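Local coordinates for RctB replication initiator protein (Vibrio cholerae, PDB 5UBD), which initiates replication of the second chromosome of the cholera pathogen, probably by binding its origin DNA, and is represented here by its N-terminal domain alone, at residues Leu11-Lys16 with Leu62-Glu67; Phe94-Val99 with Lys108-Arg113. The protein carries 1 engineered substitution. All coordinates share one frame; numbering follows the deposited sequence.

Interaction 1: residues Leu11-Lys16 with Leu62-Glu67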
loop_
_atom_site.group_PDB
_atom_site.type_symbol
_atom_site.label_atom_id
_atom_site.label_comp_id
_atom_site.label_asym_id
_atom_site.label_seq_id
_atom_site.Cartn_x
_atom_site.Cartn_y
_atom_site.Cartn_z
ATOM N N LEU A 11 -7.938 -1.140 -16.706
ATOM C CA LEU A 11 -7.337 0.092 -17.192
ATOM C C LEU A 11 -7.893 1.296 -16.433
ATOM O O LEU A 11 -9.004 1.244 -15.899
ATOM C CB LEU A 11 -7.603 0.236 -18.693
ATOM C CG LEU A 11 -6.734 -0.637 -19.596
ATOM C CD1 LEU A 11 -7.417 -0.886 -20.930
ATOM C CD2 LEU A 11 -5.384 0.031 -19.794
ATOM N N PRO A 12 -7.145 2.414 -16.389
ATOM C CA PRO A 12 -5.869 2.706 -17.056
ATOM C C PRO A 12 -4.627 2.226 -16.313
ATOM O O PRO A 12 -3.522 2.662 -16.644
ATOM C CB PRO A 12 -5.872 4.232 -17.136
ATOM C CG PRO A 12 -6.595 4.645 -15.901
ATOM C CD PRO A 12 -7.655 3.590 -15.659
ATOM N N ARG A 13 -4.793 1.339 -15.336
ATOM C CA ARG A 13 -3.666 0.903 -14.524
ATOM C C ARG A 13 -2.833 -0.143 -15.258
ATOM O O ARG A 13 -3.370 -1.027 -15.931
ATOM C CB ARG A 13 -4.154 0.340 -13.188
ATOM C CG ARG A 13 -4.901 1.348 -12.326
ATOM C CD ARG A 13 -5.135 0.814 -10.914
ATOM N NE ARG A 13 -5.777 1.809 -10.057
ATOM C CZ ARG A 13 -5.125 2.781 -9.424
ATOM N NH1 ARG A 13 -3.810 2.891 -9.551
ATOM N NH2 ARG A 13 -5.789 3.644 -8.666
ATOM N N THR A 14 -1.512 -0.030 -15.127
ATOM C CA THR A 14 -0.563 -1.008 -15.647
ATOM C C THR A 14 0.475 -1.316 -14.576
ATOM O O THR A 14 0.559 -0.638 -13.547
ATOM C CB THR A 14 0.152 -0.513 -16.913
ATOM O OG1 THR A 14 1.087 0.521 -16.568
ATOM C CG2 THR A 14 -0.846 0.019 -17.936
ATOM N N HIS A 15 1.294 -2.340 -14.837
ATOM C CA HIS A 15 2.340 -2.676 -13.877
ATOM C C HIS A 15 3.420 -1.598 -13.795
ATOM O O HIS A 15 4.119 -1.536 -12.779
ATOM C CB HIS A 15 2.947 -4.058 -14.185
ATOM C CG HIS A 15 3.736 -4.128 -15.457
ATOM N ND1 HIS A 15 3.198 -4.585 -16.641
ATOM C CD2 HIS A 15 5.036 -3.840 -15.720
ATOM C CE1 HIS A 15 4.137 -4.584 -17.575
ATOM N NE2 HIS A 15 5.254 -4.108 -17.051
ATOM N N LYS A 16 3.537 -0.713 -14.805
ATOM C CA LYS A 16 4.473 0.415 -14.709
ATOM C C LYS A 16 4.214 1.269 -13.468
ATOM O O LYS A 16 5.150 1.886 -12.947
ATOM C CB LYS A 16 4.412 1.341 -15.947
ATOM C CG LYS A 16 4.980 0.868 -17.299
ATOM C CD LYS A 16 6.373 0.272 -17.266
ATOM C CE LYS A 16 6.591 -0.601 -18.519
ATOM N NZ LYS A 16 6.018 -0.100 -19.815
ATOM N N LEU A 62 -8.347 1.627 -5.263
ATOM C CA LEU A 62 -6.942 1.264 -5.281
ATOM C C LEU A 62 -6.092 2.524 -5.257
ATOM O O LEU A 62 -6.545 3.613 -5.620
ATOM C CB LEU A 62 -6.581 0.428 -6.522
ATOM C CG LEU A 62 -7.304 -0.904 -6.719
ATOM C CD1 LEU A 62 -6.979 -1.483 -8.083
ATOM C CD2 LEU A 62 -6.915 -1.875 -5.617
ATOM N N VAL A 63 -4.848 2.352 -4.815
ATOM C CA VAL A 63 -3.817 3.382 -4.862
ATOM C C VAL A 63 -2.521 2.706 -5.281
ATOM O O VAL A 63 -2.158 1.661 -4.730
ATOM C CB VAL A 63 -3.630 4.090 -3.502
ATOM C CG1 VAL A 63 -2.558 5.164 -3.606
ATOM C CG2 VAL A 63 -4.936 4.687 -3.015
ATOM N N SER A 64 -1.825 3.285 -6.251
ATOM C CA SER A 64 -0.595 2.691 -6.750
ATOM C C SER A 64 0.614 3.449 -6.221
ATOM O O SER A 64 0.508 4.575 -5.728
ATOM C CB SER A 64 -0.572 2.671 -8.284
ATOM O OG SER A 64 -0.276 3.956 -8.806
ATOM N N THR A 65 1.777 2.803 -6.332
ATOM C CA THR A 65 3.023 3.427 -5.895
ATOM C C THR A 65 3.285 4.732 -6.640
ATOM O O THR A 65 3.666 5.738 -6.028
ATOM C CB THR A 65 4.183 2.450 -6.090
ATOM O OG1 THR A 65 4.072 1.388 -5.136
ATOM C CG2 THR A 65 5.521 3.154 -5.918
ATOM N N THR A 66 3.079 4.736 -7.961
ATOM C CA THR A 66 3.265 5.957 -8.741
ATOM C C THR A 66 2.357 7.074 -8.244
ATOM O O THR A 66 2.781 8.234 -8.150
ATOM C CB THR A 66 3.014 5.674 -10.224
ATOM O OG1 THR A 66 4.020 4.778 -10.711
ATOM C CG2 THR A 66 3.054 6.959 -11.042
ATOM N N GLU A 67 1.110 6.742 -7.897
ATOM C CA GLU A 67 0.219 7.740 -7.313
ATOM C C GLU A 67 0.793 8.303 -6.021
ATOM O O GLU A 67 0.659 9.500 -5.745
ATOM C CB GLU A 67 -1.162 7.136 -7.067
ATOM C CG GLU A 67 -1.960 6.887 -8.330
ATOM C CD GLU A 67 -3.334 6.314 -8.039
ATOM O OE1 GLU A 67 -3.459 5.075 -7.938
ATOM O OE2 GLU A 67 -4.286 7.108 -7.897
#
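R13 reaches across from the loop between strands 8-9 and 20-22 to the start of helix 65-70 and grips one carboxylate oxygen of E67 with both terminal nitrogens. NH1 lies 2.7 Å from E67 OE1 and NH2 2.8 Å from the same atom, an end-on salt bridge in which OE1 sits in the guanidinium plane at its edge. The carboxylate is turned 40° from that plane; NH2 meets OE1 on the syn side, whereas NH1 comes from above the carboxylate plane. The guanidinium is also packed by its neighbours: L62 CB lies over one face, 3.9 Å from R13 NE, and S64 CB stands 3.5 Å from NH1. R13 gets there because its chain runs extended from CG to NE (chi3 176°).

OE1 also accepts the backbone N-H of S64 at 3.0 Å from S64 N, so three N-H donors converge on this oxygen, probably concentrating its negative charge. In return S64 OG accepts from E67 N at 3.2 Å, with a fairly straight N-H...O angle of 164°. Further out, D60 forms a salt bridge with R13 NE, and R54 pairs with OE2 of E67, so both charged groups have a second partner that helps fix their rotation. The reciprocal S64-E67 bonds make a capping box, here placed where strand 62-64 passes directly into helix 65-70 and bound from outside by an arginine of the N-terminal loop.

Interaction 2: residues Phe94-Val99 with Lys108-Arg113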
loop_
_atom_site.group_PDB
_atom_site.type_symbol
_atom_site.label_atom_id
_atom_site.label_comp_id
_atom_site.label_asym_id
_atom_site.label_seq_id
_atom_site.Cartn_x
_atom_site.Cartn_y
_atom_site.Cartn_z
ATOM N N PHE A 94 0.538 -5.903 6.011
ATOM C CA PHE A 94 -0.062 -6.047 4.695
ATOM C C PHE A 94 -0.118 -7.515 4.297
ATOM O O PHE A 94 0.812 -8.280 4.572
ATOM C CB PHE A 94 0.733 -5.280 3.633
ATOM C CG PHE A 94 0.540 -3.794 3.676
ATOM C CD1 PHE A 94 -0.681 -3.230 3.333
ATOM C CD2 PHE A 94 1.588 -2.957 4.020
ATOM C CE1 PHE A 94 -0.857 -1.860 3.358
ATOM C CE2 PHE A 94 1.419 -1.588 4.045
ATOM C CZ PHE A 94 0.195 -1.037 3.715
ATOM N N LYS A 95 -1.206 -7.892 3.633
ATOM C CA LYS A 95 -1.342 -9.204 3.017
ATOM C C LYS A 95 -1.106 -9.064 1.517
ATOM O O LYS A 95 -1.791 -8.282 0.849
ATOM C CB LYS A 95 -2.721 -9.802 3.293
ATOM C CG LYS A 95 -2.987 -11.094 2.531
ATOM C CD LYS A 95 -4.405 -11.600 2.756
ATOM C CE LYS A 95 -4.660 -12.879 1.972
ATOM N NZ LYS A 95 -3.649 -13.936 2.280
ATOM N N GLN A 96 -0.139 -9.813 0.996
ATOM C CA GLN A 96 0.204 -9.740 -0.419
ATOM C C GLN A 96 -0.742 -10.617 -1.234
ATOM O O GLN A 96 -0.956 -11.788 -0.903
ATOM C CB GLN A 96 1.655 -10.166 -0.631
ATOM C CG GLN A 96 2.666 -9.256 0.056
ATOM C CD GLN A 96 4.009 -9.929 0.288
ATOM O OE1 GLN A 96 5.022 -9.536 -0.289
ATOM N NE2 GLN A 96 4.022 -10.941 1.147
ATOM N N ILE A 97 -1.308 -10.051 -2.291
ATOM C CA ILE A 97 -2.324 -10.710 -3.103
ATOM C C ILE A 97 -1.799 -10.795 -4.535
ATOM O O ILE A 97 -1.382 -9.777 -5.084
ATOM C CB ILE A 97 -3.669 -9.969 -3.075
ATOM C CG1 ILE A 97 -4.216 -9.935 -1.646
ATOM C CG2 ILE A 97 -4.661 -10.610 -4.046
ATOM C CD1 ILE A 97 -5.472 -9.117 -1.497
ATOM N N PRO A 98 -1.799 -11.974 -5.159
ATOM C CA PRO A 98 -1.369 -12.063 -6.559
ATOM C C PRO A 98 -2.332 -11.334 -7.482
ATOM O O PRO A 98 -3.542 -11.290 -7.254
ATOM C CB PRO A 98 -1.363 -13.572 -6.835
ATOM C CG PRO A 98 -2.301 -14.147 -5.826
ATOM C CD PRO A 98 -2.160 -13.289 -4.603
ATOM N N VAL A 99 -1.773 -10.762 -8.548
ATOM C CA VAL A 99 -2.502 -9.821 -9.382
ATOM C C VAL A 99 -2.272 -10.129 -10.858
ATOM O O VAL A 99 -1.283 -10.756 -11.244
ATOM C CB VAL A 99 -2.092 -8.367 -9.061
ATOM C CG1 VAL A 99 -0.837 -7.967 -9.832
ATOM C CG2 VAL A 99 -3.224 -7.432 -9.346
ATOM N N LYS A 108 6.488 -8.519 -10.894
ATOM C CA LYS A 108 6.608 -8.584 -9.442
ATOM C C LYS A 108 5.615 -7.664 -8.737
ATOM O O LYS A 108 5.629 -7.583 -7.506
ATOM C CB LYS A 108 8.043 -8.249 -9.016
ATOM C CG LYS A 108 8.703 -7.117 -9.795
ATOM C CD LYS A 108 10.218 -7.258 -9.750
ATOM C CE LYS A 108 10.663 -8.580 -10.373
ATOM N NZ LYS A 108 12.142 -8.768 -10.322
ATOM N N THR A 109 4.746 -6.982 -9.486
ATOM C CA THR A 109 3.735 -6.133 -8.871
ATOM C C THR A 109 2.720 -6.976 -8.104
ATOM O O THR A 109 2.221 -7.984 -8.615
ATOM C CB THR A 109 3.034 -5.290 -9.936
ATOM O OG1 THR A 109 3.967 -4.359 -10.491
ATOM C CG2 THR A 109 1.867 -4.513 -9.335
HETATM N N MSE A 110 2.424 -6.566 -6.871
HETATM C CA MSE A 110 1.404 -7.230 -6.057
HETATM C C MSE A 110 0.410 -6.229 -5.466
HETATM O O MSE A 110 0.693 -5.034 -5.383
HETATM C CB MSE A 110 2.057 -8.041 -4.932
HETATM C CG MSE A 110 3.065 -9.064 -5.427
HETATM SE SE MSE A 110 3.289 -10.562 -4.219
HETATM C CE MSE A 110 1.610 -11.474 -4.550
ATOM N N LEU A 111 -0.759 -6.732 -5.070
ATOM C CA LEU A 111 -1.748 -5.949 -4.341
ATOM C C LEU A 111 -1.586 -6.189 -2.842
ATOM O O LEU A 111 -1.338 -7.319 -2.408
ATOM C CB LEU A 111 -3.162 -6.324 -4.790
ATOM C CG LEU A 111 -4.320 -5.720 -3.995
ATOM C CD1 LEU A 111 -4.382 -4.210 -4.179
ATOM C CD2 LEU A 111 -5.636 -6.372 -4.392
ATOM N N HIS A 112 -1.720 -5.125 -2.053
ATOM C CA HIS A 112 -1.467 -5.186 -0.617
ATOM C C HIS A 112 -2.698 -4.737 0.156
ATOM O O HIS A 112 -3.210 -3.633 -0.060
ATOM C CB HIS A 112 -0.258 -4.330 -0.236
ATOM C CG HIS A 112 1.012 -4.760 -0.905
ATOM N ND1 HIS A 112 1.256 -4.546 -2.245
ATOM C CD2 HIS A 112 2.102 -5.400 -0.421
ATOM C CE1 HIS A 112 2.445 -5.032 -2.556
ATOM N NE2 HIS A 112 2.978 -5.556 -1.469
ATOM N N ARG A 113 -3.153 -5.586 1.069
ATOM C CA ARG A 113 -4.360 -5.346 1.843
ATOM C C ARG A 113 -3.997 -5.157 3.308
ATOM O O ARG A 113 -3.234 -5.953 3.869
ATOM C CB ARG A 113 -5.341 -6.508 1.679
ATOM C CG ARG A 113 -6.578 -6.420 2.554
ATOM C CD ARG A 113 -7.490 -7.603 2.287
ATOM N NE ARG A 113 -7.993 -7.579 0.917
ATOM C CZ ARG A 113 -8.488 -8.633 0.278
ATOM N NH1 ARG A 113 -8.541 -9.815 0.879
ATOM N NH2 ARG A 113 -8.922 -8.507 -0.968
HETATM O O HOH W 1 5.235 -7.033 -1.877
#
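Antiparallel strand pairing joins 94-99 to 108-113, the two arms of a beta hairpin in the interior of the mixed sheet, flanked by strands 8-9 and 20-22. K95 with R113 and I97 with L111 are hydrogen-bonded pairs, each closed by two backbone bonds, the shortest running from I97 N to L111 O at 2.7 Å; between them Q96 and H112 form a non-hydrogen-bonded pair.

On the face carrying I97, L111 and R113, the CD1 methyl of I97 rests over the centre of the R113 guanidinium, 3.5 Å from CZ. A bend at chi3 (-64°) folds the arginine chain, and E22 holds its NE in a salt bridge. L111 packs on the same methyl, its CD2 lying 4.0 Å from I97 CD1.

The opposite face is aromatic and partly polar. Q96 and H112 run side by side in the same direction, with Q96 CG 3.9 Å from H112 CD2, and a water links their ends, 3.0 Å from Q96 OE1 and 2.7 Å from H112 NE2. Since ND1 donates to L20 O on neighbouring strand 20-22, the imidazole is tied at both nitrogens. F94 crosses H112 at about a right angle, CD1 being 3.8 Å from H112 CB, and both pack on L85 of helix 78-91.

Toward the turn, selenomethionine M110 curls its CE methyl to 3.5 Å from I97 C. Following helix 78-91 and packing against it, the hairpin is consistent with the wing of a winged helix-turn-helix domain, in keeping with this protein's helix-turn-helix family.

Overall arrangement
Following the chain from strand 8-9, the loop 11-16 is met first, and interaction 1 closes on it 46 residues later, at strand 62-64 and the start of helix 65-70; the enclosed segment contains strand 20-22 and helices 27-34 and 42-55. Interaction 2 opens only after helix 78-91 and closes a short hairpin, so the two follow in series without crossing. Their centres lie 13 Å apart and both reach the same sheet, where strand 20-22 stands between 111-114 and the edge strand 62-64. They also touch directly: L62 CD2 packs 3.7 Å from L111 CD1, and H15 lies against T109, bringing the N-terminal loop up to the hairpin.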